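Local coordinates for protein extracellular subtilisin-like serine proteinase (PDB 1SH7) that probably cleaves peptide bonds as a calcium-binding, secreted serine endopeptidase of the subtilisin family from a psychrotrophic Vibrio, this chain being its protease domain, at residues G54-V58 with D59-D63; Q244-G247 with L248-R252; V96-C99 with S100-T104. All blocks are in the same frame, centred on the assembly; numbering follows the deposited sequence.

Contact 1 of 3, residues G54-V58 with D59-D63; sequences GYDFV and DNDAD. With CA (calcium ion), chain D.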
# COMPACT_ATOMS: atom_id res chain seq x y z
N GLY A 54 -11.70 12.81 1.77
CA GLY A 54 -11.26 13.41 0.52
C GLY A 54 -12.52 13.69 -0.30
O GLY A 54 -13.05 14.82 -0.31
N TYR A 55 -12.99 12.65 -0.99
CA TYR A 55 -14.27 12.67 -1.67
C TYR A 55 -14.84 11.25 -1.73
O TYR A 55 -14.09 10.27 -1.74
CB TYR A 55 -14.13 13.24 -3.08
CG TYR A 55 -15.48 13.61 -3.68
CD1 TYR A 55 -16.11 14.81 -3.33
CD2 TYR A 55 -16.13 12.76 -4.56
CE1 TYR A 55 -17.37 15.14 -3.84
CE2 TYR A 55 -17.37 13.11 -5.12
CZ TYR A 55 -17.98 14.28 -4.76
OH TYR A 55 -19.24 14.57 -5.29
N ASP A 56 -16.17 11.16 -1.77
CA ASP A 56 -16.89 9.87 -1.93
C ASP A 56 -17.56 9.76 -3.33
O ASP A 56 -18.62 10.32 -3.56
CB ASP A 56 -17.94 9.76 -0.80
CG ASP A 56 -18.79 8.51 -0.87
OD1 ASP A 56 -19.57 8.27 0.11
OD2 ASP A 56 -18.77 7.72 -1.83
N PHE A 57 -16.94 9.00 -4.23
CA PHE A 57 -17.46 8.82 -5.58
C PHE A 57 -18.50 7.71 -5.73
O PHE A 57 -19.00 7.49 -6.83
CB PHE A 57 -16.32 8.53 -6.55
CG PHE A 57 -15.45 9.72 -6.79
CD1 PHE A 57 -15.85 10.70 -7.68
CD2 PHE A 57 -14.28 9.88 -6.06
CE1 PHE A 57 -15.06 11.81 -7.89
CE2 PHE A 57 -13.49 10.99 -6.24
CZ PHE A 57 -13.87 11.97 -7.15
N VAL A 58 -18.74 6.97 -4.66
CA VAL A 58 -19.79 5.97 -4.64
C VAL A 58 -21.12 6.72 -4.47
O VAL A 58 -22.06 6.53 -5.22
CB VAL A 58 -19.56 4.94 -3.47
CG1 VAL A 58 -20.75 4.02 -3.28
CG2 VAL A 58 -18.30 4.13 -3.69
N ASP A 59 -21.20 7.60 -3.49
CA ASP A 59 -22.45 8.30 -3.22
C ASP A 59 -22.46 9.80 -3.62
O ASP A 59 -23.43 10.51 -3.35
CB ASP A 59 -22.81 8.14 -1.75
CG ASP A 59 -23.24 6.73 -1.43
OD1 ASP A 59 -23.88 6.11 -2.30
OD2 ASP A 59 -22.94 6.14 -0.37
N ASN A 60 -21.38 10.24 -4.25
CA ASN A 60 -21.18 11.65 -4.59
C ASN A 60 -21.47 12.58 -3.43
O ASN A 60 -22.40 13.38 -3.45
CB ASN A 60 -21.96 12.00 -5.86
CG ASN A 60 -21.46 11.23 -7.06
OD1 ASN A 60 -20.25 11.24 -7.36
ND2 ASN A 60 -22.35 10.49 -7.71
N ASP A 61 -20.63 12.47 -2.40
CA ASP A 61 -20.75 13.30 -1.22
C ASP A 61 -19.34 13.55 -0.63
O ASP A 61 -18.35 13.04 -1.17
CB ASP A 61 -21.78 12.70 -0.23
CG ASP A 61 -21.30 11.44 0.47
OD1 ASP A 61 -20.20 11.44 1.08
OD2 ASP A 61 -22.02 10.41 0.50
N ALA A 62 -19.28 14.36 0.41
CA ALA A 62 -18.00 14.85 0.96
C ALA A 62 -17.46 14.02 2.11
O ALA A 62 -16.42 14.36 2.68
CB ALA A 62 -18.14 16.33 1.41
N ASP A 63 -18.16 12.94 2.46
CA ASP A 63 -17.87 12.15 3.63
C ASP A 63 -17.45 10.74 3.18
O ASP A 63 -18.29 9.94 2.74
CB ASP A 63 -19.09 12.11 4.57
CG ASP A 63 -18.81 11.36 5.86
OD1 ASP A 63 -19.60 11.50 6.84
OD2 ASP A 63 -17.82 10.63 5.97
CA CA D . -20.32 9.07 2.03
O HOH W 1 -14.29 16.01 2.10
O HOH W 2 -22.13 7.48 1.77
O HOH W 3 -19.38 7.17 3.12
O HOH W 4 -21.47 9.82 3.97
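A calcium-binding turn joins Asp56 to Asp59, Asp61 and Asp63 where the edge strand 51-56 of the parallel subtilase sheet runs out into the following loop. The chain folds back on itself here as a G1 beta bulge, Asn60 and Asp61 both facing Asp56. Asp56 N donates to Asp61 O at 2.9 Å, and Asp61 N returns a longer bond to Asp56 O, 3.2 Å.

Aspartate suits position 56 because its two oxygens can divide the work. With CG anti to the backbone N (chi1 178°), Asp56 OD1 reaches the calcium ion at 2.2 Å, while Asp56 OD2 takes the N-H of Asp59 N at 2.9 Å, from above the carboxylate plane, and more weakly that of Val58. Asp61 chelates the metal through both oxygens, its carboxylate turned 84° from that of Asp56. Asp63 contributes its backbone O, and three waters fill the remaining places; one of them donates to Asp59 OD2, a second-shell link. The positive ion probably offsets the crowding of these acidic groups. Arg95 forms a salt bridge with Asp59 and a hydrogen bond to Asp56 OD1.

Next to Asp56 in the chain, the Tyr55 ring lies with Asp61 O over its centre, 3.5 Å above the ring plane. Asp61 OD1, besides binding calcium, accepts Asp63 N through its anti lone pair at 2.9 Å, closing an Asx turn.

Contact 2 of 3, residues Q244-G247 with L248-R252; sequences QLTG and LLNSR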
# COMPACT_ATOMS: atom_id res chain seq x y z
N GLN A 244 11.93 8.02 -9.22
CA GLN A 244 12.93 7.95 -8.15
C GLN A 244 12.48 7.08 -6.99
O GLN A 244 13.29 6.30 -6.45
CB GLN A 244 13.32 9.34 -7.65
CG GLN A 244 14.11 10.18 -8.68
CD GLN A 244 14.23 11.63 -8.30
OE1 GLN A 244 13.28 12.20 -7.76
NE2 GLN A 244 15.43 12.22 -8.49
N LEU A 245 11.22 7.18 -6.61
CA LEU A 245 10.70 6.43 -5.46
C LEU A 245 10.67 4.93 -5.81
O LEU A 245 11.13 4.10 -5.02
CB LEU A 245 9.31 6.95 -5.05
CG LEU A 245 8.55 6.39 -3.83
CD1 LEU A 245 9.39 5.61 -2.89
CD2 LEU A 245 7.90 7.57 -3.06
N THR A 246 10.17 4.59 -6.99
CA THR A 246 10.24 3.22 -7.49
C THR A 246 11.68 2.68 -7.43
O THR A 246 11.91 1.57 -6.92
CB THR A 246 9.70 3.16 -8.91
OG1 THR A 246 8.28 3.41 -8.87
CG2 THR A 246 9.90 1.76 -9.53
N GLY A 247 12.63 3.46 -7.93
CA GLY A 247 14.03 3.07 -7.91
C GLY A 247 14.53 2.73 -6.52
O GLY A 247 15.30 1.80 -6.34
N LEU A 248 14.11 3.52 -5.54
CA LEU A 248 14.57 3.39 -4.18
C LEU A 248 13.90 2.19 -3.48
O LEU A 248 14.54 1.47 -2.72
CB LEU A 248 14.24 4.69 -3.47
CG LEU A 248 15.24 5.38 -2.58
CD1 LEU A 248 16.60 5.43 -3.17
CD2 LEU A 248 14.69 6.80 -2.29
N LEU A 249 12.61 1.97 -3.70
CA LEU A 249 11.94 0.75 -3.23
C LEU A 249 12.66 -0.51 -3.72
O LEU A 249 12.85 -1.49 -2.98
CB LEU A 249 10.47 0.73 -3.70
CG LEU A 249 9.51 1.64 -2.92
CD1 LEU A 249 8.15 1.68 -3.63
CD2 LEU A 249 9.41 1.19 -1.40
N ASN A 250 13.06 -0.49 -4.99
CA ASN A 250 13.85 -1.55 -5.58
C ASN A 250 15.25 -1.71 -5.02
O ASN A 250 15.66 -2.82 -4.69
CB ASN A 250 13.98 -1.31 -7.09
CG ASN A 250 12.83 -1.89 -7.85
OD1 ASN A 250 12.76 -3.10 -8.06
ND2 ASN A 250 11.92 -1.03 -8.29
N SER A 251 15.99 -0.63 -4.94
CA SER A 251 17.40 -0.70 -4.53
C SER A 251 17.54 -0.99 -3.06
O SER A 251 18.51 -1.63 -2.67
CB SER A 251 18.20 0.55 -4.95
OG SER A 251 17.63 1.73 -4.45
N ARG A 252 16.58 -0.57 -2.25
CA ARG A 252 16.59 -0.85 -0.81
C ARG A 252 16.00 -2.21 -0.40
O ARG A 252 16.20 -2.66 0.75
CB ARG A 252 15.87 0.25 -0.06
CG ARG A 252 16.59 1.58 -0.11
CD ARG A 252 15.86 2.70 0.54
NE ARG A 252 16.75 3.87 0.61
CZ ARG A 252 16.42 5.04 1.15
NH1 ARG A 252 15.20 5.22 1.65
NH2 ARG A 252 17.33 6.01 1.19
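Thr246 O is gripped twice by Asn250, one helical turn further on. Asn250 N gives Thr246 O the regular helix bond at 3.0 Å with an N-H...O angle of 166°, and Asn250 ND2 adds a second bond to Thr246 O at 2.9 Å. This amide arrives well above the carbonyl plane, so the two donors approach the oxygen from distinct directions. Asparagine suits the place: its short side chain can fold back along the helix (chi1 -86°) and give a second N-H to the carbonyl four residues earlier. The two side chains lie side by side, Thr246 CG2 resting 3.7 Å from Asn250 ND2, while Thr246 OG1 turns back to Pro242 O.

The same i to i+4 pattern continues on either side of this pair. Leu249 N meets Leu245 O at 2.9 Å in an almost straight bond (174°), and Ser251 N donates to Gly247 O at 2.9 Å.

Toward the interior the contact becomes apolar. In one modelled conformer of Leu245, its CD1 lies 4.0 Å from Leu249 CG, a tentative contact one turn apart. Both leucines pack on Tyr233 of helix 219-236, and Leu249 also touches Val174. Leu248 CG lies over one face of the Arg252 guanidinium, offset toward its rim, 3.8 Å above the plane, while Arg252 forms a salt bridge with Glu236 and a cation-pi contact with Tyr233. The whole is an amphipathic alpha-helix laid against the subtilase core, its Thr246 and Asn250 side close to the third calcium site.

Contact 3 of 3, residues V96-C99 with S100-T104; sequences VLSC and SGSGT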
# COMPACT_ATOMS: atom_id res chain seq x y z
N VAL A 96 -14.14 4.87 -3.42
CA VAL A 96 -14.59 4.44 -4.74
C VAL A 96 -15.24 3.05 -4.75
O VAL A 96 -15.67 2.60 -5.82
CB VAL A 96 -13.45 4.45 -5.79
CG1 VAL A 96 -12.86 5.88 -5.95
CG2 VAL A 96 -12.34 3.43 -5.42
N LEU A 97 -15.28 2.40 -3.58
CA LEU A 97 -15.89 1.08 -3.42
C LEU A 97 -16.98 1.14 -2.34
O LEU A 97 -16.80 1.76 -1.25
CB LEU A 97 -14.83 0.05 -3.02
CG LEU A 97 -13.57 -0.07 -3.88
CD1 LEU A 97 -12.60 -1.00 -3.19
CD2 LEU A 97 -13.89 -0.61 -5.28
N SER A 98 -18.11 0.48 -2.65
CA SER A 98 -19.32 0.44 -1.81
C SER A 98 -19.15 -0.26 -0.47
O SER A 98 -18.09 -0.80 -0.20
CB SER A 98 -20.46 -0.25 -2.57
OG SER A 98 -20.28 -1.65 -2.63
N CYS A 99 -20.20 -0.29 0.36
CA CYS A 99 -20.10 -0.95 1.66
C CYS A 99 -19.82 -2.46 1.46
O CYS A 99 -19.21 -3.10 2.33
CB CYS A 99 -21.37 -0.82 2.47
SG CYS A 99 -22.00 0.82 2.76
N SER A 100 -20.27 -3.01 0.35
CA SER A 100 -19.98 -4.40 0.00
C SER A 100 -18.60 -4.61 -0.63
O SER A 100 -18.20 -5.75 -0.84
CB SER A 100 -21.02 -4.94 -0.96
OG SER A 100 -20.84 -4.35 -2.23
N GLY A 101 -17.88 -3.54 -0.95
CA GLY A 101 -16.55 -3.66 -1.52
C GLY A 101 -16.55 -3.64 -3.04
O GLY A 101 -15.50 -3.78 -3.65
N SER A 102 -17.71 -3.44 -3.65
CA SER A 102 -17.80 -3.33 -5.11
C SER A 102 -17.80 -1.89 -5.58
O SER A 102 -18.26 -0.96 -4.91
CB SER A 102 -19.02 -4.07 -5.70
OG SER A 102 -20.27 -3.49 -5.36
N GLY A 103 -17.29 -1.71 -6.78
CA GLY A 103 -17.26 -0.41 -7.39
C GLY A 103 -17.35 -0.53 -8.88
O GLY A 103 -17.49 -1.63 -9.45
N THR A 104 -17.27 0.62 -9.51
CA THR A 104 -17.35 0.72 -10.94
C THR A 104 -16.01 1.23 -11.44
O THR A 104 -15.29 1.93 -10.73
CB THR A 104 -18.48 1.68 -11.34
OG1 THR A 104 -18.11 3.04 -11.06
CG2 THR A 104 -19.74 1.41 -10.50
O HOH W 5 -16.96 3.16 -7.97
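A type I beta turn from Ser98 to Gly101 reverses the chain between strand 90-95 and helix 105-118, the two limbs running 155° apart. Gly101 N closes the turn on Ser98 O at 2.8 Å. Gly101 itself has a positive phi, where a CB would press on the preceding carbonyl oxygen, so glycine fits the place.

Ser98 ties the limbs together with both backbone and side chain. Ser98 N points its hydrogen almost straight (175°) at Ser102 O, 2.7 Å away, and Ser98 OG donates to the same oxygen at 3.1 Å, giving that carbonyl two donors from one residue. The hydroxyl can do this because OG stands between the backbone N and carbonyl carbon (chi1 75°), which turns it toward Ser100 and Ser102. Ser98 OG also accepts from Ser100 OG at 2.8 Å, a hydroxyl-to-hydroxyl bond suited to serine's short reach.

Further down, a CB on Gly103 would point toward the other limb and run into Val96 O and Leu97 CD2, which suits glycine. A water bridges the limbs beyond the turn, donating to Val96 O at 2.6 Å and accepting from Thr104 N.

Cys99, in the turn, is fixed by its disulfide to Cys67. Leu97 packs on Asp37 at the end of strand 32-37 and on Leu129, Val96 rests on Ile36 of the same strand, and Thr104 precedes helix 105-118 as its N-cap, OG1 holding the N-H of Gly107.

How the contacts relate
Contacts 1 and 3 are neighbours, their centres 12 Å apart: Val58 CG2 of contact 1 packs 3.4 Å from Val96 C of contact 3, and Phe57 also meets Val96. The loops leaving adjacent strands 51-56 and 90-95 are thus joined, with Arg95 bonding to contact 1 and directly preceding contact 3. Contact 3 lies nearer the predicted charge relay system: the side chain of Leu97 is about 4 Å from that of Asp37 and about 7 Å from the bound phenylmethanesulfonic acid, whereas that of Val58 is about 9 Å from that of Asp37. Contact 2 lies across the chain's centre, 33 Å from contact 1 between centres, beside a different calcium ion.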